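Local atomic coordinates of lipopolysaccharide core heptose(I) kinase RfaP (Pseudomonas aeruginosa, PDB entry 6DFL), a protein that phosphorylates the first heptose of the lipopolysaccharide inner core using ATP and magnesium, and also autophosphorylates on tyrosine. Residues 7-10 / 11-15; 127-130 / 131-135; 218-221 / 222-225. One frame throughout, in Å; residues are numbered along the deposited sequence.

Interaction 1 (7-10 / 11-15)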
ATOM      1  N   GLU A   7     -27.694  -1.363  -9.056  1.00100.01           N
ATOM      2  CA  GLU A   7     -27.744  -1.573 -10.493  1.00102.44           C
ATOM      3  C   GLU A   7     -26.438  -2.192 -10.997  1.00 98.49           C
ATOM      4  O   GLU A   7     -25.361  -1.895 -10.469  1.00 94.88           O
ATOM      5  CB  GLU A   7     -28.018  -0.254 -11.216  1.00102.53           C
ATOM      6  CG  GLU A   7     -29.450   0.264 -11.030  1.00102.12           C
ATOM      7  CD  GLU A   7     -30.512  -0.735 -11.465  1.00104.86           C
ATOM      8  OE1 GLU A   7     -30.358  -1.346 -12.547  1.00108.53           O
ATOM      9  OE2 GLU A   7     -31.503  -0.905 -10.722  1.00104.08           O
ATOM     10  N   PRO A   8     -26.503  -3.037 -12.047  1.00 98.49           N
ATOM     11  CA  PRO A   8     -27.697  -3.322 -12.856  1.00100.21           C
ATOM     12  C   PRO A   8     -28.570  -4.471 -12.353  1.00101.45           C
ATOM     13  O   PRO A   8     -29.650  -4.694 -12.899  1.00105.99           O
ATOM     14  CB  PRO A   8     -27.101  -3.673 -14.221  1.00100.38           C
ATOM     15  CG  PRO A   8     -25.807  -4.326 -13.885  1.00 99.16           C
ATOM     16  CD  PRO A   8     -25.298  -3.666 -12.619  1.00 98.25           C
ATOM     17  N   PHE A   9     -28.124  -5.173 -11.316  1.00 98.73           N
ATOM     18  CA  PHE A   9     -28.797  -6.385 -10.866  1.00 98.18           C
ATOM     19  C   PHE A   9     -30.066  -6.130 -10.062  1.00101.93           C
ATOM     20  O   PHE A   9     -30.786  -7.091  -9.764  1.00103.65           O
ATOM     21  CB  PHE A   9     -27.822  -7.222 -10.048  1.00 94.63           C
ATOM     22  CG  PHE A   9     -26.534  -7.479 -10.758  1.00 97.97           C
ATOM     23  CD1 PHE A   9     -26.402  -8.578 -11.607  1.00 94.40           C
ATOM     24  CD2 PHE A   9     -25.464  -6.610 -10.615  1.00 92.13           C
ATOM     25  CE1 PHE A   9     -25.223  -8.817 -12.274  1.00 89.91           C
ATOM     26  CE2 PHE A   9     -24.278  -6.845 -11.287  1.00 93.65           C
ATOM     27  CZ  PHE A   9     -24.160  -7.950 -12.119  1.00 93.32           C
ATOM     28  N   LYS A  10     -30.358  -4.876  -9.701  1.00101.72           N
ATOM     29  CA  LYS A  10     -31.603  -4.576  -8.996  1.00104.14           C
ATOM     30  C   LYS A  10     -32.809  -4.856  -9.885  1.00109.33           C
ATOM     31  O   LYS A  10     -33.734  -5.577  -9.492  1.00111.14           O
ATOM     32  CB  LYS A  10     -31.603  -3.121  -8.526  1.00100.47           C
ATOM     33  CG  LYS A  10     -32.474  -2.821  -7.310  1.00 98.94           C
ATOM     34  CD  LYS A  10     -32.257  -1.368  -6.843  1.00100.62           C
ATOM     35  CE  LYS A  10     -32.600  -1.161  -5.371  1.00 99.07           C
ATOM     36  NZ  LYS A  10     -34.057  -1.286  -5.101  1.00100.16           N
ATOM     37  N   ARG A  11     -32.813  -4.289 -11.098  1.00108.17           N
ATOM     38  CA  ARG A  11     -33.851  -4.631 -12.064  1.00110.02           C
ATOM     39  C   ARG A  11     -33.670  -6.058 -12.571  1.00110.83           C
ATOM     40  O   ARG A  11     -34.622  -6.849 -12.568  1.00111.16           O
ATOM     41  CB  ARG A  11     -33.858  -3.630 -13.225  1.00110.96           C
ATOM     42  CG  ARG A  11     -32.556  -3.529 -14.011  1.00114.93           C
ATOM     43  CD  ARG A  11     -32.761  -2.847 -15.360  1.00116.83           C
ATOM     44  NE  ARG A  11     -31.848  -3.373 -16.374  1.00120.59           N
ATOM     45  CZ  ARG A  11     -30.630  -2.892 -16.606  1.00118.99           C
ATOM     46  NH1 ARG A  11     -30.180  -1.866 -15.890  1.00119.65           N
ATOM     47  NH2 ARG A  11     -29.864  -3.438 -17.551  1.00119.60           N
ATOM     48  N   LEU A  12     -32.438  -6.418 -12.967  1.00108.16           N
ATOM     49  CA  LEU A  12     -32.177  -7.726 -13.564  1.00105.42           C
ATOM     50  C   LEU A  12     -32.759  -8.859 -12.740  1.00106.61           C
ATOM     51  O   LEU A  12     -33.174  -9.880 -13.295  1.00111.47           O
ATOM     52  CB  LEU A  12     -30.673  -7.947 -13.744  1.00105.64           C
ATOM     53  CG  LEU A  12     -30.075  -7.735 -15.140  1.00106.70           C
ATOM     54  CD1 LEU A  12     -30.175  -6.273 -15.553  1.00108.56           C
ATOM     55  CD2 LEU A  12     -28.627  -8.225 -15.221  1.00100.85           C
ATOM     56  N   TRP A  13     -32.802  -8.707 -11.421  1.00106.34           N
ATOM     57  CA  TRP A  13     -33.355  -9.760 -10.580  1.00108.69           C
ATOM     58  C   TRP A  13     -34.582  -9.258  -9.835  1.00113.42           C
ATOM     59  O   TRP A  13     -34.704  -9.460  -8.621  1.00114.46           O
ATOM     60  CB  TRP A  13     -32.312 -10.258  -9.581  1.00103.80           C
ATOM     61  CG  TRP A  13     -31.013 -10.615 -10.197  1.00101.19           C
ATOM     62  CD1 TRP A  13     -30.768 -10.884 -11.511  1.00102.81           C
ATOM     63  CD2 TRP A  13     -29.765 -10.740  -9.523  1.00 98.86           C
ATOM     64  NE1 TRP A  13     -29.439 -11.172 -11.696  1.00101.61           N
ATOM     65  CE2 TRP A  13     -28.802 -11.091 -10.488  1.00 99.80           C
ATOM     66  CE3 TRP A  13     -29.365 -10.591  -8.194  1.00 95.09           C
ATOM     67  CZ2 TRP A  13     -27.472 -11.303 -10.167  1.00 96.12           C
ATOM     68  CZ3 TRP A  13     -28.049 -10.798  -7.879  1.00 92.64           C
ATOM     69  CH2 TRP A  13     -27.114 -11.146  -8.861  1.00 94.40           C
ATOM     70  N   ASN A  14     -35.488  -8.594 -10.552  1.00115.79           N
ATOM     71  CA  ASN A  14     -36.636  -7.970  -9.907  1.00119.34           C
ATOM     72  C   ASN A  14     -37.534  -9.030  -9.283  1.00117.70           C
ATOM     73  O   ASN A  14     -37.537  -9.213  -8.060  1.00120.08           O
ATOM     74  CB  ASN A  14     -37.421  -7.122 -10.904  1.00119.91           C
ATOM     75  CG  ASN A  14     -38.445  -6.245 -10.229  1.00122.09           C
ATOM     76  OD1 ASN A  14     -38.192  -5.692  -9.159  1.00123.69           O
ATOM     77  ND2 ASN A  14     -39.617  -6.121 -10.843  1.00125.60           N
ATOM     78  N   GLY A  15     -38.293  -9.737 -10.111  1.00116.24           N
ATOM     79  CA  GLY A  15     -39.136 -10.800  -9.602  1.00114.85           C
ATOM     80  C   GLY A  15     -38.404 -12.122  -9.563  1.00114.75           C
ATOM     81  O   GLY A  15     -38.975 -13.169  -9.889  1.00114.97           O
TER

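Interaction 2 (127-130 / 131-135)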
ATOM      1  N   SER A 127       5.820  -2.871 -10.603  1.00 69.56           N
ATOM      2  CA  SER A 127       7.175  -2.778 -10.073  1.00 76.06           C
ATOM      3  C   SER A 127       8.002  -4.034 -10.335  1.00 81.86           C
ATOM      4  O   SER A 127       9.152  -4.105  -9.883  1.00 83.32           O
ATOM      5  CB  SER A 127       7.133  -2.488  -8.572  1.00 74.30           C
ATOM      6  OG  SER A 127       6.506  -3.544  -7.866  1.00 75.31           O
ATOM      7  N   GLN A 128       7.432  -5.020 -11.040  1.00 81.42           N
ATOM      8  CA  GLN A 128       8.081  -6.256 -11.474  1.00 84.93           C
ATOM      9  C   GLN A 128       9.595  -6.162 -11.612  1.00 85.81           C
ATOM     10  O   GLN A 128      10.317  -7.005 -11.069  1.00 84.91           O
ATOM     11  CB  GLN A 128       7.500  -6.686 -12.818  1.00 84.20           C
ATOM     12  CG  GLN A 128       6.896  -8.063 -12.850  1.00 90.89           C
ATOM     13  CD  GLN A 128       6.150  -8.303 -14.148  1.00 98.07           C
ATOM     14  OE1 GLN A 128       5.919  -7.359 -14.920  1.00 99.64           O
ATOM     15  NE2 GLN A 128       5.774  -9.561 -14.407  1.00 96.48           N
ATOM     16  N   ASP A 129      10.080  -5.150 -12.338  1.00 84.99           N
ATOM     17  CA  ASP A 129      11.483  -5.049 -12.732  1.00 87.77           C
ATOM     18  C   ASP A 129      12.051  -3.677 -12.421  1.00 88.33           C
ATOM     19  O   ASP A 129      12.841  -3.126 -13.189  1.00 86.55           O
ATOM     20  CB  ASP A 129      11.657  -5.373 -14.216  1.00 99.39           C
ATOM     21  CG  ASP A 129      10.507  -4.848 -15.068  1.00102.67           C
ATOM     22  OD1 ASP A 129      10.200  -3.629 -14.954  1.00 94.65           O
ATOM     23  OD2 ASP A 129       9.924  -5.658 -15.844  1.00102.15           O
ATOM     24  N   TRP A 130      11.657  -3.108 -11.280  1.00 89.50           N
ATOM     25  CA  TRP A 130      12.281  -1.874 -10.803  1.00 84.83           C
ATOM     26  C   TRP A 130      13.739  -2.087 -10.436  1.00 85.29           C
ATOM     27  O   TRP A 130      14.540  -1.147 -10.512  1.00 86.83           O
ATOM     28  CB  TRP A 130      11.527  -1.327  -9.592  1.00 83.35           C
ATOM     29  CG  TRP A 130      10.304  -0.573  -9.944  1.00 79.54           C
ATOM     30  CD1 TRP A 130       9.750  -0.436 -11.183  1.00 81.72           C
ATOM     31  CD2 TRP A 130       9.468   0.149  -9.045  1.00 75.93           C
ATOM     32  NE1 TRP A 130       8.608   0.327 -11.111  1.00 77.33           N
ATOM     33  CE2 TRP A 130       8.420   0.709  -9.807  1.00 79.89           C
ATOM     34  CE3 TRP A 130       9.502   0.382  -7.667  1.00 75.81           C
ATOM     35  CZ2 TRP A 130       7.415   1.490  -9.233  1.00 76.76           C
ATOM     36  CZ3 TRP A 130       8.505   1.143  -7.099  1.00 76.59           C
ATOM     37  CH2 TRP A 130       7.470   1.689  -7.881  1.00 75.26           C
ATOM     38  N   ARG A 131      14.096  -3.301 -10.015  1.00 86.79           N
ATOM     39  CA  ARG A 131      15.487  -3.589  -9.695  1.00 88.69           C
ATOM     40  C   ARG A 131      16.391  -3.302 -10.885  1.00 92.71           C
ATOM     41  O   ARG A 131      17.489  -2.758 -10.718  1.00 94.71           O
ATOM     42  CB  ARG A 131      15.624  -5.038  -9.241  1.00 93.20           C
ATOM     43  CG  ARG A 131      15.183  -5.286  -7.811  1.00 92.20           C
ATOM     44  CD  ARG A 131      16.384  -5.436  -6.903  1.00 96.17           C
ATOM     45  NE  ARG A 131      17.179  -6.607  -7.266  1.00103.46           N
ATOM     46  CZ  ARG A 131      18.404  -6.852  -6.811  1.00114.71           C
ATOM     47  NH1 ARG A 131      18.993  -6.000  -5.972  1.00111.15           N
ATOM     48  NH2 ARG A 131      19.047  -7.944  -7.202  1.00109.71           N
ATOM     49  N   GLU A 132      15.926  -3.620 -12.099  1.00 93.68           N
ATOM     50  CA  GLU A 132      16.726  -3.461 -13.306  1.00 96.69           C
ATOM     51  C   GLU A 132      16.259  -2.335 -14.215  1.00 93.26           C
ATOM     52  O   GLU A 132      17.069  -1.815 -14.986  1.00 98.74           O
ATOM     53  CB  GLU A 132      16.742  -4.772 -14.111  1.00104.08           C
ATOM     54  CG  GLU A 132      17.669  -4.781 -15.340  1.00111.51           C
ATOM     55  CD  GLU A 132      19.112  -5.166 -15.012  1.00115.71           C
ATOM     56  OE1 GLU A 132      19.543  -4.959 -13.854  1.00114.87           O
ATOM     57  OE2 GLU A 132      19.810  -5.684 -15.918  1.00116.56           O
ATOM     58  N   ARG A 133      14.987  -1.958 -14.165  1.00 86.86           N
ATOM     59  CA  ARG A 133      14.469  -0.819 -14.919  1.00 89.10           C
ATOM     60  C   ARG A 133      13.990   0.233 -13.931  1.00 89.30           C
ATOM     61  O   ARG A 133      12.769   0.429 -13.761  1.00 86.83           O
ATOM     62  CB  ARG A 133      13.351  -1.249 -15.866  1.00 92.38           C
ATOM     63  CG  ARG A 133      13.678  -1.164 -17.350  1.00 97.59           C
ATOM     64  CD  ARG A 133      12.603  -1.870 -18.188  1.00 98.10           C
ATOM     65  NE  ARG A 133      13.203  -2.649 -19.265  1.00103.81           N
ATOM     66  CZ  ARG A 133      12.724  -3.808 -19.721  1.00108.57           C
ATOM     67  NH1 ARG A 133      13.354  -4.445 -20.705  1.00103.11           N
ATOM     68  NH2 ARG A 133      11.626  -4.341 -19.190  1.00105.70           N
ATOM     69  N   PRO A 134      14.895   0.949 -13.266  1.00 85.63           N
ATOM     70  CA  PRO A 134      14.512   1.826 -12.154  1.00 84.82           C
ATOM     71  C   PRO A 134      13.557   2.915 -12.608  1.00 78.52           C
ATOM     72  O   PRO A 134      13.773   3.558 -13.644  1.00 80.91           O
ATOM     73  CB  PRO A 134      15.844   2.420 -11.685  1.00 85.07           C
ATOM     74  CG  PRO A 134      16.883   1.465 -12.197  1.00 86.92           C
ATOM     75  CD  PRO A 134      16.352   1.008 -13.514  1.00 84.57           C
ATOM     76  N   PRO A 135      12.486   3.132 -11.861  1.00 78.60           N
ATOM     77  CA  PRO A 135      11.502   4.163 -12.215  1.00 82.79           C
ATOM     78  C   PRO A 135      12.005   5.546 -11.835  1.00 80.36           C
ATOM     79  O   PRO A 135      13.032   5.675 -11.150  1.00 78.04           O
ATOM     80  CB  PRO A 135      10.290   3.775 -11.362  1.00 80.65           C
ATOM     81  CG  PRO A 135      10.943   3.273 -10.099  1.00 80.88           C
ATOM     82  CD  PRO A 135      12.147   2.468 -10.590  1.00 80.90           C
TER

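Interaction 3 (218-221 / 222-225). With G9S (S-[2-({N-[(2S)-2-hydroxy-3,3-dimethyl-4-(phosphonooxy)butanoyl]-beta-alanyl}amino)ethyl] hexadecanethioate), chain C.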
ATOM      1  N   GLY A 218      13.641  -3.006  -5.018  1.00 74.04           N
ATOM      2  CA  GLY A 218      14.662  -1.991  -4.830  1.00 75.62           C
ATOM      3  C   GLY A 218      14.270  -0.869  -3.890  1.00 79.42           C
ATOM      4  O   GLY A 218      14.594   0.298  -4.146  1.00 78.31           O
ATOM      5  N   LEU A 219      13.573  -1.184  -2.805  1.00 78.11           N
ATOM      6  CA  LEU A 219      13.292  -0.174  -1.795  1.00 68.95           C
ATOM      7  C   LEU A 219      14.556   0.075  -0.994  1.00 73.78           C
ATOM      8  O   LEU A 219      15.075  -0.840  -0.341  1.00 67.27           O
ATOM      9  CB  LEU A 219      12.159  -0.613  -0.873  1.00 63.01           C
ATOM     10  CG  LEU A 219      10.789  -0.879  -1.515  1.00 65.68           C
ATOM     11  CD1 LEU A 219       9.759  -1.298  -0.496  1.00 63.51           C
ATOM     12  CD2 LEU A 219      10.286   0.290  -2.311  1.00 65.89           C
ATOM     13  N   THR A 220      15.038   1.322  -1.023  1.00 75.30           N
ATOM     14  CA  THR A 220      16.130   1.712  -0.152  1.00 75.60           C
ATOM     15  C   THR A 220      15.659   1.657   1.293  1.00 75.33           C
ATOM     16  O   THR A 220      14.464   1.548   1.577  1.00 68.10           O
ATOM     17  CB  THR A 220      16.624   3.119  -0.493  1.00 74.82           C
ATOM     18  OG1 THR A 220      15.752   4.098   0.106  1.00 75.28           O
ATOM     19  CG2 THR A 220      16.662   3.309  -2.013  1.00 71.24           C
ATOM     20  N   ARG A 221      16.618   1.728   2.224  1.00 77.24           N
ATOM     21  CA  ARG A 221      16.233   1.865   3.620  1.00 78.57           C
ATOM     22  C   ARG A 221      15.366   3.089   3.808  1.00 77.23           C
ATOM     23  O   ARG A 221      14.478   3.098   4.666  1.00 76.53           O
ATOM     24  CB  ARG A 221      17.458   1.960   4.522  1.00 87.60           C
ATOM     25  CG  ARG A 221      18.258   0.697   4.626  1.00 88.42           C
ATOM     26  CD  ARG A 221      19.591   1.007   5.233  1.00 95.58           C
ATOM     27  NE  ARG A 221      20.650   0.165   4.699  1.00100.19           N
ATOM     28  CZ  ARG A 221      21.891   0.584   4.472  1.00105.31           C
ATOM     29  NH1 ARG A 221      22.230   1.846   4.719  1.00106.26           N
ATOM     30  NH2 ARG A 221      22.794  -0.258   3.984  1.00109.82           N
ATOM     31  N   ARG A 222      15.577   4.114   2.988  1.00 75.47           N
ATOM     32  CA  ARG A 222      14.853   5.357   3.189  1.00 77.81           C
ATOM     33  C   ARG A 222      13.461   5.299   2.582  1.00 73.21           C
ATOM     34  O   ARG A 222      12.530   5.912   3.118  1.00 75.52           O
ATOM     35  CB  ARG A 222      15.670   6.523   2.631  1.00 76.51           C
ATOM     36  CG  ARG A 222      16.742   6.967   3.605  1.00 79.91           C
ATOM     37  CD  ARG A 222      17.986   7.494   2.928  1.00 82.73           C
ATOM     38  NE  ARG A 222      18.853   6.393   2.535  1.00 84.58           N
ATOM     39  CZ  ARG A 222      19.076   6.025   1.284  1.00 81.64           C
ATOM     40  NH1 ARG A 222      19.876   5.000   1.055  1.00 83.92           N
ATOM     41  NH2 ARG A 222      18.515   6.683   0.277  1.00 79.13           N
ATOM     42  N   ASP A 223      13.286   4.565   1.482  1.00 74.11           N
ATOM     43  CA  ASP A 223      11.931   4.321   1.004  1.00 70.53           C
ATOM     44  C   ASP A 223      11.100   3.609   2.059  1.00 63.35           C
ATOM     45  O   ASP A 223       9.886   3.800   2.125  1.00 68.03           O
ATOM     46  CB  ASP A 223      11.954   3.513  -0.290  1.00 73.85           C
ATOM     47  CG  ASP A 223      12.780   4.169  -1.380  1.00 80.05           C
ATOM     48  OD1 ASP A 223      12.790   5.429  -1.476  1.00 83.50           O
ATOM     49  OD2 ASP A 223      13.419   3.412  -2.153  1.00 78.12           O
ATOM     50  N   LYS A 224      11.728   2.812   2.914  1.00 62.98           N
ATOM     51  CA  LYS A 224      10.961   2.131   3.950  1.00 69.43           C
ATOM     52  C   LYS A 224      10.642   3.063   5.119  1.00 67.59           C
ATOM     53  O   LYS A 224       9.531   3.011   5.666  1.00 65.49           O
ATOM     54  CB  LYS A 224      11.713   0.878   4.428  1.00 73.36           C
ATOM     55  CG  LYS A 224      11.954  -0.185   3.341  1.00 66.46           C
ATOM     56  CD  LYS A 224      12.910  -1.265   3.830  1.00 70.41           C
ATOM     57  CE  LYS A 224      13.544  -2.001   2.664  1.00 69.27           C
ATOM     58  NZ  LYS A 224      14.373  -3.148   3.141  1.00 77.11           N
ATOM     59  N   LEU A 225      11.597   3.916   5.521  1.00 72.71           N
ATOM     60  CA  LEU A 225      11.306   4.940   6.534  1.00 64.87           C
ATOM     61  C   LEU A 225      10.245   5.912   6.039  1.00 61.38           C
ATOM     62  O   LEU A 225       9.319   6.255   6.780  1.00 68.91           O
ATOM     63  CB  LEU A 225      12.580   5.693   6.926  1.00 64.84           C
ATOM     64  CG  LEU A 225      13.744   4.859   7.462  1.00 68.58           C
ATOM     65  CD1 LEU A 225      15.015   5.677   7.546  1.00 74.85           C
ATOM     66  CD2 LEU A 225      13.375   4.280   8.802  1.00 72.45           C
TER
HETATM   67  C1  G9S C 101      15.036   1.083   9.006  1.00 96.03           C
HETATM   68  C2  G9S C 101      17.504   1.199   8.503  1.00109.13           C
HETATM   69  C3  G9S C 101      18.904   0.638   8.694  1.00111.08           C
HETATM   70  C4  G9S C 101      19.422   0.625  10.121  1.00116.95           C
HETATM   71  C5  G9S C 101      18.355   1.490  12.363  1.00117.64           C
HETATM   72  C6  G9S C 101      19.202   4.007  12.236  1.00119.12           C
HETATM   73  C7  G9S C 101      20.371   4.811  12.754  1.00119.25           C
HETATM   74  C8  G9S C 101      19.138   4.139  10.738  1.00114.71           C
HETATM   75  C10 G9S C 101      12.506  -1.327   8.815  1.00 88.62           C
HETATM   76  C11 G9S C 101      11.878  -2.687   8.934  1.00 73.81           C
HETATM   77  C12 G9S C 101      10.744  -2.954   7.972  1.00 70.07           C
HETATM   78  C13 G9S C 101      10.490  -1.867   6.943  1.00 70.89           C
HETATM   79  C14 G9S C 101       9.130  -1.160   7.024  1.00 70.28           C
HETATM   80  C15 G9S C 101       8.058  -1.606   6.042  1.00 68.53           C
HETATM   81  C16 G9S C 101       8.166  -1.127   4.613  1.00 57.82           C
HETATM   82  N2  G9S C 101      16.373   0.571   9.170  1.00106.12           N
HETATM   83  C19 G9S C 101      14.282   0.610   7.789  1.00 86.55           C
HETATM   84  C20 G9S C 101      17.957   4.561  12.859  1.00110.19           C
HETATM   85  C21 G9S C 101       6.884  -1.006   3.796  1.00 54.99           C
HETATM   86  C22 G9S C 101       7.094  -1.083   2.286  1.00 60.84           C
HETATM   87  C23 G9S C 101       5.914  -1.381   1.409  1.00 64.59           C
HETATM   88  C24 G9S C 101       5.574  -0.325   0.378  1.00 63.86           C
HETATM   89  C25 G9S C 101       4.552  -0.632  -0.711  1.00 64.52           C
HETATM   90  C26 G9S C 101       4.607   0.203  -1.994  1.00 66.81           C
HETATM   91  C27 G9S C 101       5.481  -0.315  -3.122  1.00 74.49           C
HETATM   92  C28 G9S C 101       5.319   0.370  -4.446  1.00 76.23           C
HETATM   93  C29 G9S C 101       4.837  -0.451  -5.600  1.00 68.90           C
HETATM   94  C30 G9S C 101      19.441   2.528  12.680  1.00119.78           C
HETATM   95  N3  G9S C 101      18.380   0.619  11.179  1.00120.68           N
HETATM   96  O2  G9S C 101      17.332   2.190   7.801  1.00103.01           O
HETATM   97  O3  G9S C 101      12.194  -0.404   9.558  1.00 84.58           O
HETATM   98  O4  G9S C 101      17.418   1.367  13.146  1.00116.23           O
HETATM   99  O5  G9S C 101      20.675   2.046  12.287  1.00120.96           O
HETATM  100  O6  G9S C 101      20.938   4.369  13.947  1.00125.29           O
HETATM  101  O8  G9S C 101      22.496   4.687  15.910  1.00125.39           O
HETATM  102  O9  G9S C 101      20.417   6.086  15.754  1.00119.07           O
HETATM  103  P1  G9S C 101      21.524   5.392  14.987  1.00123.95           P
HETATM  104  S1  G9S C 101      13.917  -1.139   7.756  1.00107.03           S

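Interaction 1 (7-10 / 11-15)
F9, on the one-turn helix 9-12, packs against W13, the residue just after its end; the helix follows strand 2-5, an outermost strand, within this chain, of the five-stranded antiparallel sheet in this kinase-like fold. Two large aromatics four residues apart suit this place, because one helical turn brings their side chains onto the same flank. They run side by side, pointing the same way. F9 CB sits over the middle of the tryptophan's six-membered ring, 3.9 Å from its centroid and only 4° off the normal, a CH-pi contact. The phenyl ring itself is inclined to the indole by 54°, so the pair is oblique, and the rings come closest at F9 CD1 and W13 CZ2, 3.3 Å. Outside the turn, F9 meets the ring of Y48 edge to face, while W13 packs on A21 and V22 of helix 18-24 and on F111 of the sheet.

Two backbone bonds close the turn: W13 N donates to F9 O (3.1 Å) and L12 N to P8 O (3.3 Å). P8 follows a cis peptide bond and cannot donate from its own nitrogen, which suits the start of a turn, where an acceptor is what counts. L12 CD1 lies near P8 O and packs on P8 CB at 4.2 Å.

On the exposed flank, charge replaces apolar surface. R11 has CG wedged between its backbone N and carbonyl carbon (chi1 59°), which lays the chain beside P8 O and leaves that oxygen over one face of the guanidinium. The carboxylate and guanidinium planes are nearly parallel where E7 OE1 meets R11 NH1 at 3.4 Å, a salt bridge whose hydrogen bond is weak.

Interaction 2 (127-130 / 131-135)
D129 O takes two backbone N-H groups from the second half of the loop. R133 N lies 2.6 Å from it, nearly along the C=O axis with an N-H...O angle of 154°, while E132 N at 3.3 Å gives only a weak bond. Together they fold 129-133 into a single alpha-turn outside any regular helix. The next residues cannot prolong this pattern through N-H donors, since P134 and P135 have none. P134 instead brings its CA to W130 O at 3.4 Å, a CH...O contact.

The apolar half of the contact belongs to W130 and P135, whose side chains cross at about a right angle. P135 CG stands 3.6 Å from the centroid of the five-membered indole ring, 13° off its normal. Proline suits the spot, as its compact ring can lie against the indole and direct CG at the face. S127 CB covers the opposite face, so the indole is sandwiched between the two. The W130 side chain also comes within about 4 Å of the bound G9S, between nearest atoms. On the solvent side, D129 OD2 and R133 NH2 are 4.0 Å apart, a long salt bridge with its planar groups steeply inclined.

The turn links helix 123-127 to helix 137-156: W130 packs on K140 and L143 of the latter, P135 also touches K140, and R131 reaches Y258 near the chain's C-terminus.

Interaction 3 (218-221 / 222-225)
T220 and D223 form a capping box at the start of helix 221-232, with T220 as N-cap. T220 OG1, set between its backbone N and carbonyl carbon (chi1 81°), accepts from D223 N at 2.9 Å and, more weakly, from R222 N. In return D223 OD2 receives T220 N at 2.9 Å, from above the carboxylate plane. Threonine's hydroxyl suits the first turn's N-H groups, and aspartate's carboxylate turns back to the N-cap's own N-H. L225 N to R221 O (3.1 Å) continues the helix.

The turn meets the palmitoyl-phosphopantetheine group G9S: R221 CB is 3.3 Å from O2, L225 CD2 3.6 Å from C1, and K224 CB and L219 CD1 lie 3.9 Å from the acyl chain, at C13 and C22.

Further out, K140 NZ pairs with D223 OD2 and also bonds G218 O, while K224 NZ reaches Y211 OH. R222, its guanidinium face over T220 OG1, makes salt bridges through NH1 and NH2 to acidic groups of another protein's chain. One capping box thus fixes the helix start, L219 and K224 line the acyl chain, R221 and L225 the pantetheine arm. The acidic partner and phosphopantetheine thioester are consistent with an acyl carrier protein.

Overall arrangement
Interaction 1 stands alone, its centre about 45 Å and 48 Å from those of interactions 2 and 3 and on the opposite side of the chain's centre, beside the five-stranded sheet. The other two lie about 14 Å apart between centres and touch, R131 CG packing 3.9 Å from G218 N; both also meet K140 of helix 137-156. Interactions 1 and 3 are partly buried, interaction 2 is a surface contact built round one buried tryptophan. Aromatic packing dominates the first, a proline-tryptophan contact with a backbone turn the second, and side-chain capping the third, where the bound acyl group and another protein chain also touch the helix start.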